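Local coordinates for protein lactococcal phage P2 ORF15 (Lactococcus phage p2, PDB 2WZP) that probably serves as the distal tail protein of the phage baseplate, joining the tail tube to the host-recognition machinery, at residues I255-L267 against Q278-M292. Residues are numbered along the deposited sequence; the frame is centred on the assembly and turned at random.
Sequences IVFKTEQVQDYIL and QGWKGTTALNLFPVM
Y265 and W280 lie side by side with their planes 18° apart but slid, so the phenol ring and the five-membered ring of the indole, centroids 4.8 Å apart, barely overlap. Over the Y265 face sits W280 CB, 3.8 Å from the ring centroid in a CH-pi contact. The indole has Y265 OH above one face, near the rim, and the A285 methyl on the opposite face, while L267 CB comes in at its edge. Y265 gets there by placing CG between its backbone N and carbonyl carbon (chi1 61°). Its hydroxyl shares a water with G282 O and makes a weak hydrogen bond to another protein's chain. The F257 ring takes L288 O at its edge, 3.5 Å from CD1; M292 lies alongside, its CE meeting CE1, while SD stands 5.2 Å from the ring centroid, an oblique Met-aromatic contact. L288 turns its methyls to T259 CG2 and I266 CG1.

Strands 265-269 and 276-281 form an antiparallel hairpin within the larger sheet of the Dit C-terminal domain, and D264 and Y265 both face W280 as a classic beta bulge. D264 N donates to W280 O at 2.7 Å, Y265 N more weakly at 3.5 Å. Beyond the bulge the pairing is regular: W280 N to Y265 O, then L267 and Q278 bonded both ways.

D264, just before strand 265-269, reaches into the type II' turn of K281 to T284: its OD2 accepts from G282 N at 2.6 Å, met from above the carboxylate plane. K281, CG anti to its backbone N (chi1 -160°), bends at its end so that NZ donates to V262 O. Q263 bends at chi2, turning NE2 back to Q261 O, which T259 OG1 reaches from the opposite face of the carbonyl plane.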
loop_
_atom_site.group_PDB
_atom_site.type_symbol
_atom_site.label_atom_id
_atom_site.label_comp_id
_atom_site.label_asym_id
_atom_site.label_seq_id
_atom_site.Cartn_x
_atom_site.Cartn_y
_atom_site.Cartn_z
ATOM N N ILE M 255 19.601 7.327 56.976
ATOM C CA ILE M 255 18.659 6.290 57.411
ATOM C C ILE M 255 19.182 5.888 58.792
ATOM O O ILE M 255 20.174 5.179 58.867
ATOM C CB ILE M 255 18.614 5.109 56.394
ATOM C CG1 ILE M 255 18.241 5.616 54.979
ATOM C CG2 ILE M 255 17.654 4.017 56.866
ATOM C CD1 ILE M 255 18.759 4.789 53.859
ATOM N N VAL M 256 18.589 6.458 59.872
ATOM C CA VAL M 256 18.997 6.283 61.276
ATOM C C VAL M 256 17.802 5.766 62.091
ATOM O O VAL M 256 16.671 6.214 61.879
ATOM C CB VAL M 256 19.577 7.610 61.872
ATOM C CG1 VAL M 256 20.166 7.401 63.257
ATOM C CG2 VAL M 256 20.622 8.227 60.958
ATOM N N PHE M 257 18.076 4.869 63.056
ATOM C CA PHE M 257 17.062 4.252 63.903
ATOM C C PHE M 257 17.402 4.348 65.381
ATOM O O PHE M 257 18.567 4.253 65.752
ATOM C CB PHE M 257 16.959 2.746 63.556
ATOM C CG PHE M 257 16.707 2.455 62.094
ATOM C CD1 PHE M 257 15.412 2.473 61.576
ATOM C CD2 PHE M 257 17.766 2.164 61.229
ATOM C CE1 PHE M 257 15.186 2.219 60.231
ATOM C CE2 PHE M 257 17.529 1.903 59.876
ATOM C CZ PHE M 257 16.244 1.916 59.397
ATOM N N LYS M 258 16.360 4.410 66.229
ATOM C CA LYS M 258 16.479 4.345 67.679
ATOM C C LYS M 258 15.483 3.322 68.202
ATOM O O LYS M 258 14.309 3.628 68.423
ATOM C CB LYS M 258 16.349 5.715 68.373
ATOM C CG LYS M 258 16.644 5.671 69.879
ATOM C CD LYS M 258 18.033 5.064 70.238
ATOM C CE LYS M 258 18.169 4.874 71.720
ATOM N NZ LYS M 258 17.551 3.605 72.189
ATOM N N THR M 259 15.978 2.092 68.387
ATOM C CA THR M 259 15.220 0.947 68.897
ATOM C C THR M 259 15.197 0.888 70.417
ATOM O O THR M 259 16.137 1.328 71.070
ATOM C CB THR M 259 15.752 -0.355 68.296
ATOM O OG1 THR M 259 17.145 -0.475 68.585
ATOM C CG2 THR M 259 15.556 -0.420 66.805
ATOM N N GLU M 260 14.123 0.335 70.978
ATOM C CA GLU M 260 13.975 0.142 72.412
ATOM C C GLU M 260 14.973 -0.925 72.901
ATOM O O GLU M 260 15.594 -0.746 73.951
ATOM C CB GLU M 260 12.535 -0.283 72.738
ATOM C CG GLU M 260 12.055 0.189 74.106
ATOM C CD GLU M 260 11.857 1.692 74.220
ATOM O OE1 GLU M 260 10.748 2.165 73.878
ATOM O OE2 GLU M 260 12.817 2.400 74.612
ATOM N N GLN M 261 15.137 -2.019 72.108
ATOM C CA GLN M 261 16.037 -3.144 72.380
ATOM C C GLN M 261 17.167 -3.226 71.365
ATOM O O GLN M 261 16.962 -2.928 70.195
ATOM C CB GLN M 261 15.264 -4.476 72.321
ATOM C CG GLN M 261 14.248 -4.698 73.437
ATOM C CD GLN M 261 13.645 -6.086 73.408
ATOM O OE1 GLN M 261 13.992 -6.945 72.590
ATOM N NE2 GLN M 261 12.727 -6.344 74.317
ATOM N N VAL M 262 18.328 -3.723 71.798
ATOM C CA VAL M 262 19.494 -3.948 70.936
ATOM C C VAL M 262 19.144 -5.007 69.871
ATOM O O VAL M 262 18.555 -6.025 70.191
ATOM C CB VAL M 262 20.758 -4.333 71.772
ATOM C CG1 VAL M 262 21.975 -4.558 70.881
ATOM C CG2 VAL M 262 21.074 -3.245 72.779
ATOM N N GLN M 263 19.511 -4.761 68.619
ATOM C CA GLN M 263 19.256 -5.671 67.511
ATOM C C GLN M 263 20.574 -6.292 67.116
ATOM O O GLN M 263 21.606 -5.605 67.160
ATOM C CB GLN M 263 18.671 -4.895 66.314
ATOM C CG GLN M 263 17.340 -4.179 66.587
ATOM C CD GLN M 263 16.197 -5.067 67.014
ATOM O OE1 GLN M 263 15.811 -6.004 66.317
ATOM N NE2 GLN M 263 15.569 -4.731 68.134
ATOM N N ASP M 264 20.569 -7.584 66.733
ATOM C CA ASP M 264 21.812 -8.252 66.314
ATOM C C ASP M 264 22.402 -7.571 65.058
ATOM O O ASP M 264 23.620 -7.408 64.942
ATOM C CB ASP M 264 21.559 -9.745 66.049
ATOM C CG ASP M 264 21.076 -10.551 67.245
ATOM O OD1 ASP M 264 21.318 -10.119 68.402
ATOM O OD2 ASP M 264 20.488 -11.629 67.029
ATOM N N TYR M 265 21.513 -7.181 64.134
ATOM C CA TYR M 265 21.778 -6.458 62.907
ATOM C C TYR M 265 20.477 -5.886 62.387
ATOM O O TYR M 265 19.402 -6.346 62.793
ATOM C CB TYR M 265 22.442 -7.332 61.844
ATOM C CG TYR M 265 21.639 -8.525 61.384
ATOM C CD1 TYR M 265 21.797 -9.773 61.991
ATOM C CD2 TYR M 265 20.830 -8.450 60.250
ATOM C CE1 TYR M 265 21.101 -10.891 61.535
ATOM C CE2 TYR M 265 20.128 -9.561 59.786
ATOM C CZ TYR M 265 20.258 -10.776 60.438
ATOM O OH TYR M 265 19.581 -11.875 59.969
ATOM N N ILE M 266 20.576 -4.876 61.508
ATOM C CA ILE M 266 19.449 -4.211 60.870
ATOM C C ILE M 266 19.580 -4.405 59.370
ATOM O O ILE M 266 20.648 -4.170 58.817
ATOM C CB ILE M 266 19.464 -2.698 61.214
ATOM C CG1 ILE M 266 19.324 -2.461 62.746
ATOM C CG2 ILE M 266 18.399 -1.917 60.391
ATOM C CD1 ILE M 266 19.742 -1.022 63.217
ATOM N N LEU M 267 18.498 -4.785 58.700
ATOM C CA LEU M 267 18.491 -4.934 57.247
ATOM C C LEU M 267 17.740 -3.766 56.627
ATOM O O LEU M 267 16.629 -3.443 57.045
ATOM C CB LEU M 267 17.897 -6.292 56.824
ATOM C CG LEU M 267 17.955 -6.646 55.328
ATOM C CD1 LEU M 267 18.089 -8.139 55.132
ATOM C CD2 LEU M 267 16.733 -6.175 54.614
ATOM N N GLN M 278 14.296 -3.400 58.614
ATOM C CA GLN M 278 13.933 -4.330 59.650
ATOM C C GLN M 278 15.106 -4.736 60.552
ATOM O O GLN M 278 16.185 -5.017 60.054
ATOM C CB GLN M 278 13.187 -5.559 59.047
ATOM C CG GLN M 278 14.102 -6.404 58.171
ATOM C CD GLN M 278 13.584 -7.687 57.595
ATOM O OE1 GLN M 278 14.326 -8.372 56.864
ATOM N NE2 GLN M 278 12.344 -8.067 57.915
ATOM N N GLY M 279 14.866 -4.760 61.860
ATOM C CA GLY M 279 15.852 -5.191 62.833
ATOM C C GLY M 279 15.715 -6.675 63.134
ATOM O O GLY M 279 14.598 -7.210 63.185
ATOM N N TRP M 280 16.855 -7.363 63.307
ATOM C CA TRP M 280 16.848 -8.806 63.586
ATOM C C TRP M 280 17.449 -9.118 64.948
ATOM O O TRP M 280 18.547 -8.648 65.268
ATOM C CB TRP M 280 17.552 -9.608 62.480
ATOM C CG TRP M 280 16.776 -9.690 61.202
ATOM C CD1 TRP M 280 16.784 -8.795 60.177
ATOM C CD2 TRP M 280 15.968 -10.787 60.769
ATOM N NE1 TRP M 280 16.021 -9.266 59.131
ATOM C CE2 TRP M 280 15.468 -10.462 59.490
ATOM C CE3 TRP M 280 15.608 -12.017 61.344
ATOM C CZ2 TRP M 280 14.617 -11.315 58.783
ATOM C CZ3 TRP M 280 14.759 -12.862 60.648
ATOM C CH2 TRP M 280 14.249 -12.496 59.396
ATOM N N LYS M 281 16.693 -9.827 65.781
ATOM C CA LYS M 281 17.170 -10.200 67.105
ATOM C C LYS M 281 16.943 -11.683 67.210
ATOM O O LYS M 281 15.814 -12.140 67.392
ATOM C CB LYS M 281 16.484 -9.404 68.226
ATOM C CG LYS M 281 17.295 -9.436 69.508
ATOM C CD LYS M 281 16.688 -8.632 70.656
ATOM C CE LYS M 281 17.436 -8.882 71.954
ATOM N NZ LYS M 281 18.910 -8.626 71.846
ATOM N N GLY M 282 18.022 -12.420 67.006
ATOM C CA GLY M 282 18.001 -13.867 66.910
ATOM C C GLY M 282 17.470 -14.181 65.529
ATOM O O GLY M 282 18.037 -13.731 64.511
ATOM N N THR M 283 16.321 -14.867 65.493
ATOM C CA THR M 283 15.659 -15.195 64.232
ATOM C C THR M 283 14.358 -14.407 64.092
ATOM O O THR M 283 13.527 -14.724 63.238
ATOM C CB THR M 283 15.483 -16.710 64.131
ATOM O OG1 THR M 283 14.735 -17.168 65.260
ATOM C CG2 THR M 283 16.819 -17.438 64.009
ATOM N N THR M 284 14.184 -13.373 64.945
ATOM C CA THR M 284 12.992 -12.525 64.979
ATOM C C THR M 284 13.225 -11.209 64.267
ATOM O O THR M 284 14.155 -10.472 64.621
ATOM C CB THR M 284 12.503 -12.310 66.425
ATOM O OG1 THR M 284 12.420 -13.561 67.094
ATOM C CG2 THR M 284 11.155 -11.595 66.489
ATOM N N ALA M 285 12.324 -10.885 63.315
ATOM C CA ALA M 285 12.373 -9.631 62.563
ATOM C C ALA M 285 11.318 -8.662 63.061
ATOM O O ALA M 285 10.183 -9.046 63.362
ATOM C CB ALA M 285 12.190 -9.882 61.083
ATOM N N LEU M 286 11.702 -7.392 63.134
ATOM C CA LEU M 286 10.855 -6.297 63.580
ATOM C C LEU M 286 10.900 -5.173 62.564
ATOM O O LEU M 286 12.002 -4.803 62.159
ATOM C CB LEU M 286 11.487 -5.760 64.855
ATOM C CG LEU M 286 10.632 -5.479 66.084
ATOM C CD1 LEU M 286 11.333 -4.464 66.958
ATOM C CD2 LEU M 286 9.257 -4.911 65.733
ATOM N N ASN M 287 9.724 -4.578 62.203
ATOM C CA ASN M 287 9.694 -3.416 61.318
ATOM C C ASN M 287 10.195 -2.186 62.086
ATOM O O ASN M 287 9.605 -1.758 63.085
ATOM C CB ASN M 287 8.331 -3.188 60.701
ATOM C CG ASN M 287 8.235 -2.025 59.715
ATOM O OD1 ASN M 287 9.218 -1.510 59.180
ATOM N ND2 ASN M 287 7.017 -1.597 59.430
ATOM N N LEU M 288 11.331 -1.650 61.633
ATOM C CA LEU M 288 11.980 -0.513 62.263
ATOM C C LEU M 288 11.622 0.800 61.670
ATOM O O LEU M 288 12.032 1.827 62.212
ATOM C CB LEU M 288 13.490 -0.690 62.261
ATOM C CG LEU M 288 14.072 -1.805 63.143
ATOM C CD1 LEU M 288 15.538 -1.596 63.314
ATOM C CD2 LEU M 288 13.329 -1.932 64.468
ATOM N N PHE M 289 10.807 0.795 60.600
ATOM C CA PHE M 289 10.358 2.017 59.945
ATOM C C PHE M 289 9.729 3.005 60.938
ATOM O O PHE M 289 10.171 4.163 60.947
ATOM C CB PHE M 289 9.427 1.734 58.758
ATOM C CG PHE M 289 8.896 2.996 58.104
ATOM C CD1 PHE M 289 9.573 3.589 57.045
ATOM C CD2 PHE M 289 7.718 3.592 58.548
ATOM C CE1 PHE M 289 9.083 4.757 56.447
ATOM C CE2 PHE M 289 7.255 4.775 57.971
ATOM C CZ PHE M 289 7.929 5.336 56.908
ATOM N N PRO M 290 8.762 2.604 61.818
ATOM C CA PRO M 290 8.170 3.579 62.770
ATOM C C PRO M 290 9.171 4.282 63.688
ATOM O O PRO M 290 8.861 5.275 64.347
ATOM C CB PRO M 290 7.241 2.698 63.614
ATOM C CG PRO M 290 6.843 1.621 62.714
ATOM C CD PRO M 290 8.081 1.297 61.947
ATOM N N VAL M 291 10.384 3.781 63.698
ATOM C CA VAL M 291 11.408 4.222 64.612
ATOM C C VAL M 291 12.598 4.935 63.964
ATOM O O VAL M 291 13.575 5.312 64.632
ATOM C CB VAL M 291 11.664 3.017 65.549
ATOM C CG1 VAL M 291 13.060 2.410 65.437
ATOM C CG2 VAL M 291 11.219 3.314 66.973
ATOM N N MET M 292 12.435 5.228 62.671
ATOM C CA MET M 292 13.390 5.960 61.847
ATOM C C MET M 292 13.274 7.461 62.074
ATOM O O MET M 292 12.184 7.958 62.373
ATOM C CB MET M 292 13.121 5.686 60.369
ATOM C CG MET M 292 14.261 6.128 59.489
ATOM S SD MET M 292 14.075 5.770 57.737
ATOM C CE MET M 292 13.262 4.230 57.792
HETATM O O HOH W 1 14.025 -7.948 66.181
HETATM O O HOH W 2 19.489 -13.882 62.081
#